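Local coordinates for protein farnesyl pyrophosphate synthase (Pseudomonas aeruginosa, PDB 3ZOU) that catalyses the prenyl transfer that makes farnesyl diphosphate, condensing geranyl diphosphate with isopentenyl diphosphate at a magnesium-dependent site, at residues 148-161 against 176-188. Residues are numbered along the deposited sequence; the frame is centred on the assembly and turned at random.
Sequences AAGSAGMVGGQAID and VMHRHKTGALIEA. With GPP (geranyl diphosphate), chain E.
K181 leaves helix 171-196 with CG anti to its backbone N (chi1 -170°) and bends once, at chi3 (75°), which carries its ammonium to the carboxylate of D161; the D161 side chain also starts anti to its own N (chi1 -167°), which sets the carboxylate alongside M177 SD and within reach of K181 NZ. In this salt bridge K181 NZ approaches D161 OD2 (2.8 Å) from above the carboxylate plane. The same NZ donates to O2A of geranyl diphosphate at 3.0 Å, so one ammonium joins protein carboxylate and substrate diphosphate. Along the lysine stem, Q158 OE1 lies 3.6 Å from K181 CD; Q158 NE2 is hydrogen-bonded to D84, a magnesium ligand, while CB and CG of Q158 pack against the geranyl chain.

Helix 154-161 runs nearly antiparallel to helix 176-188, with axes 6.4 Å apart, and G157, where a CB would clash with K181 N and H180 C, lets its CA come within 3.4 Å of H180 CB. One turn earlier, M154 CA makes a CA-H...O contact with H180 O. The H180 ring is fixed at its edge by a bond from ND1 to V176 O (2.7 Å) and by a water linking NE2 to A152 O. I160 CD1 sits over one face in a CH-pi contact, 4.1 Å from the centroid, and I160 CG2 packs on M177 CB. At the other end the A148 methyl packs on the A188 methyl, CB to CB 3.6 Å, while A148 and A184 each set a methyl against the other's carbonyl oxygen.

The contact thus forms one wall of the prenyl-substrate pocket in this mainly helical polyprenyl synthetase fold. The K181 ammonium, held by D161, reaches the diphosphate, consistent with stabilising this leaving group during prenyl transfer.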
loop_
_atom_site.group_PDB
_atom_site.type_symbol
_atom_site.label_atom_id
_atom_site.label_comp_id
_atom_site.label_asym_id
_atom_site.label_seq_id
_atom_site.Cartn_x
_atom_site.Cartn_y
_atom_site.Cartn_z
ATOM N N ALA A 148 -10.719 -1.750 -0.908
ATOM C CA ALA A 148 -10.828 -2.656 -2.038
ATOM C C ALA A 148 -9.580 -3.429 -2.328
ATOM O O ALA A 148 -9.646 -4.537 -2.904
ATOM C CB ALA A 148 -11.197 -1.861 -3.286
ATOM N N ALA A 149 -8.405 -2.812 -2.093
ATOM C CA ALA A 149 -7.109 -3.431 -2.453
ATOM C C ALA A 149 -6.677 -4.417 -1.360
ATOM O O ALA A 149 -5.851 -5.303 -1.681
ATOM C CB ALA A 149 -6.047 -2.415 -2.610
ATOM N N GLY A 150 -7.196 -4.249 -0.143
ATOM C CA GLY A 150 -6.647 -4.929 1.017
ATOM C C GLY A 150 -7.241 -6.289 1.301
ATOM O O GLY A 150 -7.793 -6.990 0.415
ATOM N N SER A 151 -7.026 -6.755 2.548
ATOM C CA SER A 151 -7.401 -8.073 2.918
ATOM C C SER A 151 -8.883 -8.406 2.932
ATOM O O SER A 151 -9.247 -9.585 2.964
ATOM C CB SER A 151 -6.733 -8.431 4.260
ATOM O OG SER A 151 -5.293 -8.459 4.095
ATOM N N ALA A 152 -9.702 -7.360 2.914
ATOM C CA ALA A 152 -11.140 -7.509 2.802
ATOM C C ALA A 152 -11.636 -7.373 1.372
ATOM O O ALA A 152 -12.845 -7.505 1.134
ATOM C CB ALA A 152 -11.863 -6.506 3.688
ATOM N N GLY A 153 -10.728 -7.186 0.453
ATOM C CA GLY A 153 -11.004 -7.004 -0.986
ATOM C C GLY A 153 -10.091 -7.931 -1.812
ATOM O O GLY A 153 -10.055 -9.170 -1.616
ATOM N N MET A 154 -9.273 -7.329 -2.667
ATOM C CA MET A 154 -8.449 -8.005 -3.604
ATOM C C MET A 154 -7.499 -9.061 -2.968
ATOM O O MET A 154 -7.437 -10.178 -3.428
ATOM C CB MET A 154 -7.659 -6.988 -4.421
ATOM C CG MET A 154 -6.749 -7.535 -5.493
ATOM S SD MET A 154 -5.722 -6.300 -6.287
ATOM C CE MET A 154 -4.495 -6.093 -4.989
ATOM N N VAL A 155 -6.767 -8.646 -1.950
ATOM C CA VAL A 155 -5.837 -9.552 -1.309
ATOM C C VAL A 155 -6.587 -10.685 -0.651
ATOM O O VAL A 155 -6.207 -11.834 -0.775
ATOM C CB VAL A 155 -4.944 -8.787 -0.299
ATOM C CG1 VAL A 155 -4.228 -9.771 0.663
ATOM C CG2 VAL A 155 -3.949 -7.955 -1.005
ATOM N N GLY A 156 -7.723 -10.357 -0.045
ATOM C CA GLY A 156 -8.665 -11.385 0.471
ATOM C C GLY A 156 -9.072 -12.367 -0.611
ATOM O O GLY A 156 -9.044 -13.559 -0.407
ATOM N N GLY A 157 -9.423 -11.860 -1.780
ATOM C CA GLY A 157 -9.792 -12.763 -2.848
ATOM C C GLY A 157 -8.685 -13.658 -3.308
ATOM O O GLY A 157 -8.935 -14.809 -3.678
ATOM N N GLN A 158 -7.461 -13.166 -3.331
ATOM C CA GLN A 158 -6.304 -13.980 -3.671
ATOM C C GLN A 158 -6.176 -15.082 -2.629
ATOM O O GLN A 158 -5.932 -16.220 -3.032
ATOM C CB GLN A 158 -5.052 -13.146 -3.789
ATOM C CG GLN A 158 -3.843 -13.950 -4.230
ATOM C CD GLN A 158 -3.771 -14.380 -5.699
ATOM O OE1 GLN A 158 -4.901 -14.358 -6.427
ATOM N NE2 GLN A 158 -2.642 -14.749 -6.196
ATOM N N ALA A 159 -6.352 -14.747 -1.380
ATOM C CA ALA A 159 -6.278 -15.747 -0.283
ATOM C C ALA A 159 -7.411 -16.743 -0.430
ATOM O O ALA A 159 -7.207 -17.909 -0.214
ATOM C CB ALA A 159 -6.318 -15.077 1.068
ATOM N N ILE A 160 -8.590 -16.308 -0.810
ATOM C CA ILE A 160 -9.727 -17.227 -0.956
ATOM C C ILE A 160 -9.421 -18.156 -2.124
ATOM O O ILE A 160 -9.706 -19.361 -2.020
ATOM C CB ILE A 160 -11.049 -16.463 -1.171
ATOM C CG1 ILE A 160 -11.449 -15.737 0.086
ATOM C CG2 ILE A 160 -12.176 -17.411 -1.603
ATOM C CD1 ILE A 160 -12.533 -14.717 -0.075
ATOM N N ASP A 161 -8.895 -17.649 -3.259
ATOM C CA ASP A 161 -8.504 -18.458 -4.433
ATOM C C ASP A 161 -7.466 -19.507 -4.016
ATOM O O ASP A 161 -7.651 -20.747 -4.227
ATOM C CB ASP A 161 -8.010 -17.574 -5.547
ATOM C CG ASP A 161 -7.889 -18.273 -6.901
ATOM O OD1 ASP A 161 -8.570 -19.301 -7.112
ATOM O OD2 ASP A 161 -7.265 -17.678 -7.791
ATOM N N VAL A 176 -18.207 -15.606 -4.511
ATOM C CA VAL A 176 -17.561 -14.893 -3.377
ATOM C C VAL A 176 -16.073 -14.641 -3.751
ATOM O O VAL A 176 -15.550 -13.554 -3.533
ATOM C CB VAL A 176 -17.608 -15.723 -2.076
ATOM C CG1 VAL A 176 -16.667 -15.190 -0.989
ATOM C CG2 VAL A 176 -19.034 -15.661 -1.542
ATOM N N MET A 177 -15.425 -15.648 -4.313
ATOM C CA MET A 177 -13.993 -15.553 -4.653
ATOM C C MET A 177 -13.825 -14.447 -5.684
ATOM O O MET A 177 -13.011 -13.546 -5.538
ATOM C CB MET A 177 -13.493 -16.858 -5.192
ATOM C CG MET A 177 -12.020 -16.919 -5.458
ATOM S SD MET A 177 -11.472 -16.211 -7.022
ATOM C CE MET A 177 -12.028 -17.458 -8.189
ATOM N N HIS A 178 -14.615 -14.541 -6.758
ATOM C CA HIS A 178 -14.509 -13.541 -7.848
ATOM C C HIS A 178 -14.806 -12.151 -7.349
ATOM O O HIS A 178 -14.065 -11.194 -7.703
ATOM C CB HIS A 178 -15.427 -13.862 -9.041
ATOM C CG HIS A 178 -14.942 -14.974 -9.899
ATOM N ND1 HIS A 178 -13.640 -15.136 -10.258
ATOM C CD2 HIS A 178 -15.625 -16.002 -10.485
ATOM C CE1 HIS A 178 -13.532 -16.208 -11.034
ATOM N NE2 HIS A 178 -14.735 -16.727 -11.179
ATOM N N ARG A 179 -15.864 -11.984 -6.546
ATOM C CA ARG A 179 -16.246 -10.678 -6.061
ATOM C C ARG A 179 -15.093 -10.024 -5.275
ATOM O O ARG A 179 -14.897 -8.827 -5.347
ATOM C CB ARG A 179 -17.546 -10.706 -5.246
ATOM C CG ARG A 179 -18.816 -10.970 -6.073
ATOM C CD ARG A 179 -20.137 -10.879 -5.258
ATOM N NE ARG A 179 -19.804 -10.916 -3.860
ATOM C CZ ARG A 179 -20.003 -11.929 -2.997
ATOM N NH1 ARG A 179 -20.699 -13.037 -3.350
ATOM N NH2 ARG A 179 -19.455 -11.798 -1.751
ATOM N N HIS A 180 -14.315 -10.830 -4.564
ATOM C CA HIS A 180 -13.173 -10.262 -3.844
ATOM C C HIS A 180 -11.977 -10.105 -4.785
ATOM O O HIS A 180 -11.368 -9.034 -4.778
ATOM C CB HIS A 180 -12.778 -11.193 -2.670
ATOM C CG HIS A 180 -13.734 -11.135 -1.535
ATOM N ND1 HIS A 180 -14.966 -11.752 -1.542
ATOM C CD2 HIS A 180 -13.619 -10.563 -0.303
ATOM C CE1 HIS A 180 -15.586 -11.536 -0.396
ATOM N NE2 HIS A 180 -14.787 -10.833 0.383
ATOM N N LYS A 181 -11.643 -11.136 -5.545
ATOM C CA LYS A 181 -10.361 -11.165 -6.218
ATOM C C LYS A 181 -10.283 -10.159 -7.336
ATOM O O LYS A 181 -9.213 -9.548 -7.569
ATOM C CB LYS A 181 -10.064 -12.549 -6.770
ATOM C CG LYS A 181 -8.629 -12.687 -7.282
ATOM C CD LYS A 181 -8.268 -14.085 -7.612
ATOM C CE LYS A 181 -8.912 -14.491 -8.892
ATOM N NZ LYS A 181 -8.191 -15.677 -9.468
ATOM N N THR A 182 -11.360 -10.050 -8.085
ATOM C CA THR A 182 -11.428 -9.023 -9.146
ATOM C C THR A 182 -12.561 -8.011 -8.952
ATOM O O THR A 182 -12.396 -6.842 -9.355
ATOM C CB THR A 182 -11.470 -9.652 -10.536
ATOM O OG1 THR A 182 -12.522 -10.587 -10.556
ATOM C CG2 THR A 182 -10.177 -10.323 -10.883
ATOM N N GLY A 183 -13.664 -8.385 -8.304
ATOM C CA GLY A 183 -14.803 -7.488 -8.185
ATOM C C GLY A 183 -14.465 -6.241 -7.383
ATOM O O GLY A 183 -14.863 -5.147 -7.739
ATOM N N ALA A 184 -13.730 -6.374 -6.283
ATOM C CA ALA A 184 -13.535 -5.245 -5.425
ATOM C C ALA A 184 -12.852 -4.086 -6.174
ATOM O O ALA A 184 -13.230 -2.935 -5.987
ATOM C CB ALA A 184 -12.709 -5.629 -4.188
ATOM N N LEU A 185 -11.838 -4.405 -6.910
ATOM C CA LEU A 185 -11.029 -3.380 -7.570
ATOM C C LEU A 185 -11.811 -2.826 -8.773
ATOM O O LEU A 185 -11.644 -1.631 -9.084
ATOM C CB LEU A 185 -9.650 -3.913 -7.894
ATOM C CG LEU A 185 -8.702 -2.903 -8.513
ATOM C CD1 LEU A 185 -8.407 -1.746 -7.620
ATOM C CD2 LEU A 185 -7.369 -3.612 -8.873
ATOM N N ILE A 186 -12.574 -3.683 -9.462
ATOM C CA ILE A 186 -13.455 -3.183 -10.544
ATOM C C ILE A 186 -14.441 -2.187 -9.976
ATOM O O ILE A 186 -14.640 -1.059 -10.529
ATOM C CB ILE A 186 -14.095 -4.361 -11.285
ATOM C CG1 ILE A 186 -13.031 -5.029 -12.138
ATOM C CG2 ILE A 186 -15.310 -3.911 -12.094
ATOM C CD1 ILE A 186 -13.412 -6.394 -12.579
ATOM N N GLU A 187 -15.059 -2.521 -8.873
ATOM C CA GLU A 187 -16.020 -1.687 -8.190
ATOM C C GLU A 187 -15.361 -0.375 -7.764
ATOM O O GLU A 187 -15.882 0.717 -7.906
ATOM C CB GLU A 187 -16.775 -2.398 -7.043
ATOM C CG GLU A 187 -17.636 -3.522 -7.564
ATOM C CD GLU A 187 -17.803 -4.736 -6.679
ATOM O OE1 GLU A 187 -17.856 -4.509 -5.461
ATOM O OE2 GLU A 187 -17.915 -5.880 -7.258
ATOM N N ALA A 188 -14.149 -0.460 -7.243
ATOM C CA ALA A 188 -13.426 0.740 -6.818
ATOM C C ALA A 188 -13.054 1.643 -7.966
ATOM O O ALA A 188 -13.006 2.844 -7.807
ATOM C CB ALA A 188 -12.112 0.300 -6.067
HETATM C C1 GPP E . -4.677 -12.887 -11.193
HETATM O O1 GPP E . -5.556 -14.039 -11.141
HETATM C C2 GPP E . -4.559 -12.288 -9.832
HETATM C C3 GPP E . -5.400 -11.327 -9.377
HETATM C C4 GPP E . -6.369 -10.755 -10.330
HETATM C C5 GPP E . -5.264 -10.719 -8.053
HETATM C C6 GPP E . -3.866 -11.024 -7.477
HETATM C C7 GPP E . -3.853 -10.544 -6.098
HETATM C C8 GPP E . -2.814 -10.457 -5.281
HETATM C C9 GPP E . -1.342 -10.797 -5.574
HETATM C C10 GPP E . -3.326 -9.931 -3.978
HETATM P PA GPP E . -5.145 -15.373 -11.928
HETATM O O1A GPP E . -3.833 -15.937 -11.318
HETATM O O2A GPP E . -6.354 -16.282 -11.816
HETATM O O3A GPP E . -5.073 -14.787 -13.422
HETATM P PB GPP E . -3.816 -14.709 -14.434
HETATM O O1B GPP E . -2.609 -15.130 -13.606
HETATM O O2B GPP E . -4.106 -15.688 -15.554
HETATM O O3B GPP E . -3.882 -13.230 -14.812
HETATM O O HOH W 1 -14.713 -9.279 2.768
#